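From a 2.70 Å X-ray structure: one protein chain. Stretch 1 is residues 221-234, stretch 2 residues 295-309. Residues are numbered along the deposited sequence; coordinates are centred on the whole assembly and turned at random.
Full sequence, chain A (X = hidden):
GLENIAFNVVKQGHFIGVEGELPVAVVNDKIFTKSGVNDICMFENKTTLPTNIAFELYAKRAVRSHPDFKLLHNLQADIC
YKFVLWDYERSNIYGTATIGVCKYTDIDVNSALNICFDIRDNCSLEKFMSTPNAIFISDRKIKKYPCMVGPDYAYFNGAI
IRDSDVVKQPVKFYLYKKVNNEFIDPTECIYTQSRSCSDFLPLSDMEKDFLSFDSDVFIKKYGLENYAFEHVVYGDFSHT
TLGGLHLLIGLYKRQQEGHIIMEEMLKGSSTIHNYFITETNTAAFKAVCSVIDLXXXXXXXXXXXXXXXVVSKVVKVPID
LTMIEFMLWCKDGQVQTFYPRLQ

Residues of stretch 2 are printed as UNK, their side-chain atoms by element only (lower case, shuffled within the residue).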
ATOM      1  N   LYS A 221      54.037  -0.868  24.884  1.00 49.23           N
ATOM      2  CA  LYS A 221      53.724  -1.672  26.060  1.00 48.22           C
ATOM      3  C   LYS A 221      53.495  -3.158  25.768  1.00 51.30           C
ATOM      4  O   LYS A 221      53.861  -4.020  26.585  1.00 50.77           O
ATOM      5  CB  LYS A 221      52.492  -1.136  26.748  1.00 50.91           C
ATOM      6  CG  LYS A 221      51.954  -2.035  27.847  1.00 49.79           C
ATOM      7  CD  LYS A 221      51.182  -1.242  28.887  1.00 50.01           C
ATOM      8  CE  LYS A 221      50.513  -2.185  29.879  1.00 50.25           C
ATOM      9  NZ  LYS A 221      49.798  -1.443  30.947  1.00 49.72           N
ATOM     10  N   TYR A 222      52.878  -3.459  24.624  1.00 54.32           N
ATOM     11  CA  TYR A 222      52.469  -4.843  24.304  1.00 49.86           C
ATOM     12  C   TYR A 222      53.323  -5.467  23.192  1.00 51.10           C
ATOM     13  O   TYR A 222      53.024  -6.569  22.724  1.00 52.73           O
ATOM     14  CB  TYR A 222      50.965  -4.899  23.972  1.00 46.83           C
ATOM     15  CG  TYR A 222      50.087  -4.638  25.186  1.00 42.77           C
ATOM     16  CD1 TYR A 222      49.458  -3.410  25.367  1.00 42.82           C
ATOM     17  CD2 TYR A 222      49.909  -5.615  26.167  1.00 39.33           C
ATOM     18  CE1 TYR A 222      48.683  -3.161  26.490  1.00 41.58           C
ATOM     19  CE2 TYR A 222      49.130  -5.377  27.292  1.00 36.94           C
ATOM     20  CZ  TYR A 222      48.520  -4.151  27.449  1.00 39.01           C
ATOM     21  OH  TYR A 222      47.766  -3.881  28.566  1.00 36.55           O
ATOM     22  N   GLY A 223      54.396  -4.777  22.791  1.00 48.90           N
ATOM     23  CA  GLY A 223      55.342  -5.310  21.799  1.00 45.37           C
ATOM     24  C   GLY A 223      54.780  -5.428  20.390  1.00 46.68           C
ATOM     25  O   GLY A 223      55.146  -6.340  19.651  1.00 43.21           O
ATOM     26  N   LEU A 224      53.933  -4.484  19.983  1.00 48.00           N
ATOM     27  CA  LEU A 224      53.276  -4.594  18.672  1.00 50.22           C
ATOM     28  C   LEU A 224      53.970  -3.845  17.527  1.00 44.66           C
ATOM     29  O   LEU A 224      53.415  -3.681  16.459  1.00 47.01           O
ATOM     30  CB  LEU A 224      51.805  -4.174  18.778  1.00 51.83           C
ATOM     31  CG  LEU A 224      50.975  -5.029  19.747  1.00 53.90           C
ATOM     32  CD1 LEU A 224      49.647  -4.326  20.001  1.00 58.68           C
ATOM     33  CD2 LEU A 224      50.748  -6.449  19.239  1.00 48.95           C
ATOM     34  N   GLU A 225      55.197  -3.425  17.741  1.00 43.63           N
ATOM     35  CA  GLU A 225      55.957  -2.717  16.718  1.00 46.27           C
ATOM     36  C   GLU A 225      55.932  -3.348  15.310  1.00 45.54           C
ATOM     37  O   GLU A 225      55.930  -2.633  14.336  1.00 41.56           O
ATOM     38  CB  GLU A 225      57.398  -2.534  17.197  1.00 47.43           C
ATOM     39  CG  GLU A 225      57.549  -1.525  18.340  1.00 48.60           C
ATOM     40  CD  GLU A 225      57.494  -2.136  19.734  1.00 53.26           C
ATOM     41  OE1 GLU A 225      56.911  -3.223  19.916  1.00 57.45           O
ATOM     42  OE2 GLU A 225      58.026  -1.517  20.678  1.00 61.08           O
ATOM     43  N   ASN A 226      55.891  -4.674  15.198  1.00 49.67           N
ATOM     44  CA  ASN A 226      55.916  -5.336  13.878  1.00 52.63           C
ATOM     45  C   ASN A 226      54.539  -5.747  13.315  1.00 51.81           C
ATOM     46  O   ASN A 226      54.461  -6.561  12.381  1.00 48.87           O
ATOM     47  CB  ASN A 226      56.813  -6.582  13.947  1.00 55.30           C
ATOM     48  CG  ASN A 226      58.295  -6.252  14.090  1.00 57.23           C
ATOM     49  OD1 ASN A 226      58.727  -5.091  14.029  1.00 53.19           O
ATOM     50  ND2 ASN A 226      59.088  -7.294  14.262  1.00 57.94           N
ATOM     51  N   TYR A 227      53.465  -5.177  13.857  1.00 47.90           N
ATOM     52  CA  TYR A 227      52.120  -5.666  13.587  1.00 45.67           C
ATOM     53  C   TYR A 227      51.144  -4.618  13.029  1.00 44.43           C
ATOM     54  O   TYR A 227      49.915  -4.833  12.998  1.00 42.61           O
ATOM     55  CB  TYR A 227      51.576  -6.313  14.867  1.00 47.60           C
ATOM     56  CG  TYR A 227      52.402  -7.497  15.281  1.00 49.25           C
ATOM     57  CD1 TYR A 227      52.244  -8.720  14.664  1.00 48.74           C
ATOM     58  CD2 TYR A 227      53.409  -7.370  16.241  1.00 54.04           C
ATOM     59  CE1 TYR A 227      53.034  -9.808  15.014  1.00 49.68           C
ATOM     60  CE2 TYR A 227      54.201  -8.453  16.608  1.00 51.56           C
ATOM     61  CZ  TYR A 227      54.005  -9.671  15.990  1.00 50.19           C
ATOM     62  OH  TYR A 227      54.768 -10.752  16.344  1.00 49.92           O
ATOM     63  N   ALA A 228      51.682  -3.491  12.585  1.00 42.21           N
ATOM     64  CA  ALA A 228      50.900  -2.467  11.902  1.00 43.05           C
ATOM     65  C   ALA A 228      49.624  -2.022  12.608  1.00 43.69           C
ATOM     66  O   ALA A 228      48.651  -1.661  11.949  1.00 48.56           O
ATOM     67  CB  ALA A 228      50.556  -2.957  10.503  1.00 45.85           C
ATOM     68  N   PHE A 229      49.613  -2.012  13.936  1.00 43.11           N
ATOM     69  CA  PHE A 229      48.392  -1.653  14.664  1.00 41.59           C
ATOM     70  C   PHE A 229      47.836  -0.300  14.239  1.00 44.37           C
ATOM     71  O   PHE A 229      46.627  -0.079  14.270  1.00 48.72           O
ATOM     72  CB  PHE A 229      48.613  -1.690  16.180  1.00 40.94           C
ATOM     73  CG  PHE A 229      47.983  -2.869  16.831  1.00 41.68           C
ATOM     74  CD1 PHE A 229      47.136  -2.714  17.920  1.00 42.64           C
ATOM     75  CD2 PHE A 229      48.181  -4.147  16.308  1.00 42.82           C
ATOM     76  CE1 PHE A 229      46.515  -3.819  18.489  1.00 43.00           C
ATOM     77  CE2 PHE A 229      47.555  -5.253  16.871  1.00 41.63           C
ATOM     78  CZ  PHE A 229      46.722  -5.086  17.963  1.00 41.57           C
ATOM     79  N   GLU A 230      48.728   0.603  13.856  1.00 43.89           N
ATOM     80  CA  GLU A 230      48.344   1.934  13.416  1.00 43.16           C
ATOM     81  C   GLU A 230      47.344   1.775  12.274  1.00 42.54           C
ATOM     82  O   GLU A 230      46.213   2.274  12.346  1.00 41.30           O
ATOM     83  CB  GLU A 230      49.604   2.721  12.986  1.00 42.63           C
ATOM     84  CG  GLU A 230      49.821   4.117  13.578  1.00 40.71           C
ATOM     85  CD  GLU A 230      49.550   4.219  15.066  1.00 39.31           C
ATOM     86  OE1 GLU A 230      50.519   4.242  15.843  1.00 35.87           O
ATOM     87  OE2 GLU A 230      48.354   4.297  15.443  1.00 37.48           O
ATOM     88  N   HIS A 231      47.746   1.018  11.258  1.00 42.05           N
ATOM     89  CA  HIS A 231      46.887   0.752  10.092  1.00 42.77           C
ATOM     90  C   HIS A 231      45.687  -0.137  10.451  1.00 41.65           C
ATOM     91  O   HIS A 231      44.532   0.236  10.219  1.00 42.95           O
ATOM     92  CB  HIS A 231      47.703   0.079   8.973  1.00 41.48           C
ATOM     93  CG  HIS A 231      46.977  -0.033   7.668  1.00 39.02           C
ATOM     94  ND1 HIS A 231      46.981   0.970   6.722  1.00 41.66           N
ATOM     95  CD2 HIS A 231      46.235  -1.032   7.149  1.00 38.66           C
ATOM     96  CE1 HIS A 231      46.269   0.596   5.674  1.00 37.92           C
ATOM     97  NE2 HIS A 231      45.809  -0.618   5.907  1.00 40.35           N
ATOM     98  N   VAL A 232      45.964  -1.283  11.054  1.00 37.59           N
ATOM     99  CA  VAL A 232      44.968  -2.329  11.170  1.00 40.43           C
ATOM    100  C   VAL A 232      43.906  -1.989  12.223  1.00 40.38           C
ATOM    101  O   VAL A 232      42.707  -2.060  11.965  1.00 43.99           O
ATOM    102  CB  VAL A 232      45.638  -3.698  11.474  1.00 40.71           C
ATOM    103  CG1 VAL A 232      44.590  -4.768  11.670  1.00 42.89           C
ATOM    104  CG2 VAL A 232      46.564  -4.119  10.348  1.00 40.16           C
ATOM    105  N   VAL A 233      44.341  -1.612  13.410  1.00 39.57           N
ATOM    106  CA  VAL A 233      43.414  -1.424  14.519  1.00 40.09           C
ATOM    107  C   VAL A 233      43.009   0.044  14.712  1.00 39.08           C
ATOM    108  O   VAL A 233      41.822   0.383  14.674  1.00 42.16           O
ATOM    109  CB  VAL A 233      44.007  -1.983  15.810  1.00 39.73           C
ATOM    110  CG1 VAL A 233      42.940  -2.064  16.890  1.00 41.80           C
ATOM    111  CG2 VAL A 233      44.592  -3.370  15.540  1.00 40.78           C
ATOM    112  N   TYR A 234      43.984   0.921  14.890  1.00 37.43           N
ATOM    113  CA  TYR A 234      43.683   2.340  15.102  1.00 34.71           C
ATOM    114  C   TYR A 234      42.992   2.950  13.916  1.00 35.72           C
ATOM    115  O   TYR A 234      42.105   3.785  14.080  1.00 34.43           O
ATOM    116  CB  TYR A 234      44.936   3.102  15.410  1.00 31.88           C
ATOM    117  CG  TYR A 234      45.436   2.787  16.774  1.00 32.21           C
ATOM    118  CD1 TYR A 234      44.870   3.405  17.888  1.00 33.47           C
ATOM    119  CD2 TYR A 234      46.451   1.861  16.971  1.00 30.11           C
ATOM    120  CE1 TYR A 234      45.313   3.130  19.167  1.00 32.58           C
ATOM    121  CE2 TYR A 234      46.900   1.580  18.239  1.00 31.34           C
ATOM    122  CZ  TYR A 234      46.325   2.218  19.331  1.00 32.50           C
ATOM    123  OH  TYR A 234      46.759   1.944  20.601  1.00 34.70           O
ATOM    124  N   UNK A 295      37.725 -10.094  21.134  1.00 41.06           N
ATOM    125  CA  UNK A 295      38.525  -9.723  22.289  1.00 44.78           C
ATOM    126  C   UNK A 295      39.879  -9.324  21.732  1.00 43.18           C
ATOM    127  O   UNK A 295      40.437 -10.044  20.907  1.00 47.72           O
ATOM    128  n   UNK A 295      38.369 -12.286  27.041  1.00 66.17           N
ATOM    129  c   UNK A 295      39.320 -10.609  24.562  1.00 53.96           C
ATOM    130  c   UNK A 295      38.661 -10.914  23.226  1.00 47.89           C
ATOM    131  c   UNK A 295      37.541 -11.399  26.176  1.00 62.83           C
ATOM    132  c   UNK A 295      38.299 -10.203  25.611  1.00 57.43           C
ATOM    133  N   UNK A 296      40.395  -8.165  22.126  1.00 42.59           N
ATOM    134  CA  UNK A 296      41.629  -7.656  21.510  1.00 41.15           C
ATOM    135  C   UNK A 296      42.816  -8.588  21.783  1.00 42.19           C
ATOM    136  O   UNK A 296      43.652  -8.811  20.910  1.00 41.34           O
ATOM    137  c   UNK A 296      43.413  -5.353  20.177  1.00 39.76           C
ATOM    138  c   UNK A 296      41.939  -6.254  22.009  1.00 41.06           C
ATOM    139  c   UNK A 296      43.290  -5.629  21.665  1.00 39.82           C
ATOM    140  c   UNK A 296      43.457  -4.353  22.464  1.00 40.71           C
ATOM    141  N   UNK A 297      42.870  -9.140  22.990  1.00 42.12           N
ATOM    142  CA  UNK A 297      43.880 -10.132  23.329  1.00 43.22           C
ATOM    143  C   UNK A 297      43.868 -11.301  22.343  1.00 43.41           C
ATOM    144  O   UNK A 297      44.910 -11.803  21.926  1.00 44.98           O
ATOM    145  o   UNK A 297      42.535  -8.932  25.868  1.00 38.99           O
ATOM    146  o   UNK A 297      44.549  -9.504  26.533  1.00 44.34           O
ATOM    147  c   UNK A 297      43.642 -10.694  24.727  1.00 43.73           C
ATOM    148  c   UNK A 297      43.569  -9.627  25.784  1.00 42.28           C
ATOM    149  N   UNK A 298      42.683 -11.745  21.975  1.00 42.75           N
ATOM    150  CA  UNK A 298      42.588 -12.856  21.035  1.00 45.53           C
ATOM    151  C   UNK A 298      43.096 -12.470  19.622  1.00 45.99           C
ATOM    152  O   UNK A 298      43.778 -13.257  18.933  1.00 39.57           O
ATOM    153  c   UNK A 298      41.146 -13.373  21.011  1.00 43.98           C
ATOM    154  o   UNK A 298      39.528 -14.038  22.637  1.00 41.25           O
ATOM    155  o   UNK A 298      41.619 -14.527  23.065  1.00 47.28           O
ATOM    156  c   UNK A 298      40.736 -14.014  22.337  1.00 44.55           C
ATOM    157  N   UNK A 299      42.771 -11.251  19.199  1.00 47.62           N
ATOM    158  CA  UNK A 299      43.263 -10.734  17.926  1.00 46.48           C
ATOM    159  C   UNK A 299      44.781 -10.617  17.936  1.00 44.11           C
ATOM    160  O   UNK A 299      45.438 -10.912  16.946  1.00 43.98           O
ATOM    161  c   UNK A 299      44.335  -7.204  15.056  1.00 46.16           C
ATOM    162  c   UNK A 299      42.653  -9.370  17.668  1.00 47.81           C
ATOM    163  c   UNK A 299      44.012  -7.793  16.263  1.00 46.69           C
ATOM    164  c   UNK A 299      42.678  -8.554  13.986  1.00 45.92           C
ATOM    165  c   UNK A 299      43.660  -7.583  13.916  1.00 47.42           C
ATOM    166  c   UNK A 299      43.030  -8.767  16.344  1.00 46.90           C
ATOM    167  c   UNK A 299      42.365  -9.131  15.195  1.00 45.09           C
ATOM    168  N   UNK A 300      45.335 -10.195  19.063  1.00 42.64           N
ATOM    169  CA  UNK A 300      46.783 -10.092  19.187  1.00 46.71           C
ATOM    170  C   UNK A 300      47.438 -11.494  19.136  1.00 46.78           C
ATOM    171  O   UNK A 300      48.444 -11.719  18.472  1.00 47.93           O
ATOM    172  c   UNK A 300      48.675  -9.432  20.719  1.00 48.40           C
ATOM    173  c   UNK A 300      46.756  -7.884  20.385  1.00 44.08           C
ATOM    174  c   UNK A 300      47.177  -9.336  20.476  1.00 45.42           C
ATOM    175  N   UNK A 301      46.841 -12.435  19.830  1.00 47.22           N
ATOM    176  CA  UNK A 301      47.352 -13.791  19.852  1.00 52.53           C
ATOM    177  C   UNK A 301      47.487 -14.327  18.425  1.00 47.78           C
ATOM    178  O   UNK A 301      48.510 -14.895  18.066  1.00 46.31           O
ATOM    179  c   UNK A 301      46.914 -15.994  21.118  1.00 67.21           C
ATOM    180  c   UNK A 301      46.410 -14.645  20.690  1.00 58.71           C
ATOM    181  c   UNK A 301      44.304 -17.005  21.561  1.00 86.87           C
ATOM    182  s   UNK A 301      45.819 -16.581  22.442  1.00 87.88           S
ATOM    183  N   UNK A 302      46.468 -14.114  17.609  1.00 45.76           N
ATOM    184  CA  UNK A 302      46.461 -14.636  16.256  1.00 47.32           C
ATOM    185  C   UNK A 302      47.604 -14.076  15.425  1.00 51.91           C
ATOM    186  O   UNK A 302      48.262 -14.805  14.674  1.00 53.81           O
ATOM    187  c   UNK A 302      44.036 -15.150  16.106  1.00 48.07           C
ATOM    188  c   UNK A 302      42.661 -14.699  15.690  1.00 49.05           C
ATOM    189  c   UNK A 302      45.258 -14.418  14.021  1.00 47.03           C
ATOM    190  c   UNK A 302      45.146 -14.276  15.551  1.00 48.34           C
ATOM    191  N   UNK A 303      47.813 -12.769  15.527  1.00 51.23           N
ATOM    192  CA  UNK A 303      48.870 -12.132  14.765  1.00 50.70           C
ATOM    193  C   UNK A 303      50.253 -12.628  15.143  1.00 52.74           C
ATOM    194  O   UNK A 303      51.118 -12.773  14.280  1.00 58.77           O
ATOM    195  c   UNK A 303      48.828 -10.635  14.992  1.00 48.92           C
ATOM    196  c   UNK A 303      47.694 -10.225  12.801  1.00 45.96           C
ATOM    197  c   UNK A 303      47.897  -8.443  14.555  1.00 44.62           C
ATOM    198  c   UNK A 303      47.708  -9.916  14.289  1.00 45.83           C
ATOM    199  N   UNK A 304      50.464 -12.851  16.437  1.00 50.70           N
ATOM    200  CA  UNK A 304      51.753 -13.272  16.936  1.00 52.71           C
ATOM    201  C   UNK A 304      52.004 -14.738  16.649  1.00 52.52           C
ATOM    202  O   UNK A 304      53.087 -15.233  16.918  1.00 60.43           O
ATOM    203  c   UNK A 304      52.340 -11.271  20.201  1.00 63.12           C
ATOM    204  c   UNK A 304      51.850 -12.983  18.433  1.00 54.54           C
ATOM    205  c   UNK A 304      51.979 -11.498  18.740  1.00 58.26           C
ATOM    206  c   UNK A 304      52.799  -9.842  20.465  1.00 65.37           C
ATOM    207  n   UNK A 304      52.899  -9.582  21.928  1.00 64.05           N
ATOM    208  N   UNK A 305      51.006 -15.426  16.103  1.00 52.31           N
ATOM    209  CA  UNK A 305      51.141 -16.827  15.679  1.00 54.15           C
ATOM    210  C   UNK A 305      51.630 -16.968  14.254  1.00 52.15           C
ATOM    211  O   UNK A 305      51.815 -18.074  13.778  1.00 49.16           O
ATOM    212  c   UNK A 305      49.789 -17.547  15.764  1.00 53.77           C
ATOM    213  o   UNK A 305      49.243 -17.418  17.061  1.00 58.85           O
ATOM    214  N   UNK A 306      51.837 -15.858  13.565  1.00 55.81           N
ATOM    215  CA  UNK A 306      51.951 -15.901  12.116  1.00 62.87           C
ATOM    216  C   UNK A 306      53.352 -15.576  11.621  1.00 62.99           C
ATOM    217  O   UNK A 306      54.091 -14.817  12.249  1.00 61.75           O
ATOM    218  o   UNK A 306      48.505 -16.271  12.142  1.00 65.00           O
ATOM    219  n   UNK A 306      48.806 -17.685  10.409  1.00 68.61           N
ATOM    220  c   UNK A 306      50.046 -15.599  10.446  1.00 68.39           C
ATOM    221  c   UNK A 306      50.944 -14.937  11.483  1.00 65.25           C
ATOM    222  c   UNK A 306      49.051 -16.552  11.073  1.00 67.18           C
ATOM    223  N   UNK A 307      53.685 -16.143  10.468  1.00 64.30           N
ATOM    224  CA  UNK A 307      54.975 -15.921   9.825  1.00 66.22           C
ATOM    225  C   UNK A 307      55.032 -14.581   9.050  1.00 63.10           C
ATOM    226  O   UNK A 307      54.375 -14.382   8.010  1.00 53.61           O
ATOM    227  o   UNK A 307      57.221 -16.450   7.616  1.00 69.24           O
ATOM    228  c   UNK A 307      55.338 -17.102   8.912  1.00 67.17           C
ATOM    229  o   UNK A 307      57.556 -17.809   9.320  1.00 71.75           O
ATOM    230  c   UNK A 307      56.808 -17.135   8.581  1.00 70.99           C
ATOM    231  N   UNK A 308      55.850 -13.674   9.576  1.00 65.55           N
ATOM    232  CA  UNK A 308      56.003 -12.343   9.010  1.00 69.16           C
ATOM    233  C   UNK A 308      56.905 -12.404   7.773  1.00 69.02           C
ATOM    234  O   UNK A 308      57.114 -11.392   7.096  1.00 57.79           O
ATOM    235  c   UNK A 308      54.320 -10.865  11.125  1.00 72.67           C
ATOM    236  c   UNK A 308      55.761 -11.287  11.390  1.00 74.39           C
ATOM    237  c   UNK A 308      56.561 -11.383  10.072  1.00 74.11           C
ATOM    238  c   UNK A 308      56.435 -10.337  12.373  1.00 72.88           C
ATOM    239  N   UNK A 309      57.431 -13.603   7.498  1.00 72.21           N
ATOM    240  CA  UNK A 309      58.214 -13.870   6.305  1.00 68.09           C
ATOM    241  C   UNK A 309      57.394 -13.789   5.040  1.00 68.70           C
ATOM    242  O   UNK A 309      57.785 -13.108   4.102  1.00 75.00           O
TER
HETATM  243  O   HOH W   1      54.404 -13.517  14.314  1.00 39.28           O

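Position 295 has four side-chain carbons in a row ending in nitrogen. It is Lys 295, at the N-cap of the helix and out of reach of stretch 1.

Position 296 has four carbons, forked at the second, packed against the ring of Phe 229. This is Leu 296. Its CD1 lies 3.9 Å from Phe 229 CE1, at the edge of that ring.

Positions 297 and 298 each have two carbons, the second carrying two oxygens. These are Asp 297 and Asp 298. Neither touches stretch 1.

Position 299 has one carbon and then a ring of six carbons, with no oxygen. The ring meets Val 232, Val 233 and Phe 229. It is Phe 299. Its CZ is 3.7 Å from Val 232 CG1, and its CE2 is 3.9 Å from Val 233 CG2 and 4.2 Å from Phe 229 CE2.

Position 300 has three carbons, branched at the first, touching Phe 229 and Leu 224. The shape gives Val 300. Its CG2 is 3.7 Å from Phe 229 CZ and its CG1 is 3.9 Å from Leu 224 CD2.

Position 301 is an unbranched chain of two carbons, a sulfur and a carbon: Met 301, out of reach.

Position 302 has four carbons, forked at the first, one arm two carbons long. It is Ile 302, also out of reach.

Position 303 has four carbons, forked at the second, against Phe 229 and Tyr 227. This is Leu 303. Its CD1 is 4.0 Å from Phe 229 CE2, and its CB is 3.9 Å from Tyr 227 CD1.

Position 304 has four carbons in a row and a terminal nitrogen. The extended chain passes Tyr 227 and ends at the backbone of Tyr 222. It is Lys 304. Its CG is 3.8 Å from Tyr 227 OH, and its NZ donates a hydrogen bond to Tyr 222 O (3.1 Å).

Position 305 has one carbon and one oxygen. Ser 305 points away from stretch 1; its OG donates a hydrogen bond to Met 301 O (2.8 Å).

Position 306 has three carbons, the third carrying oxygen and nitrogen: Gln 306, without contact here.

Position 307 has two carbons, the second with two oxygens: Asp 307, out of reach.

Position 308 has four carbons, forked at the second, near Asn 226 and Tyr 227. Leu 308 places CD1 4.1 Å from Asn 226 CB and CD2 4.2 Å from Tyr 227 CE1.

Position 309 has no side-chain atoms. It is Gly 309, beyond reach.

The contact is mainly apolar. Phe 229 fits as a knob among Leu 296, Phe 299, Val 300 and Leu 303. Tyr 227 extends the packing to Leu 308, and the lysine hydrogen bond ties the helix to Tyr 222.

Stretch 2 (295-309) KLDDFVMILKSQDLG
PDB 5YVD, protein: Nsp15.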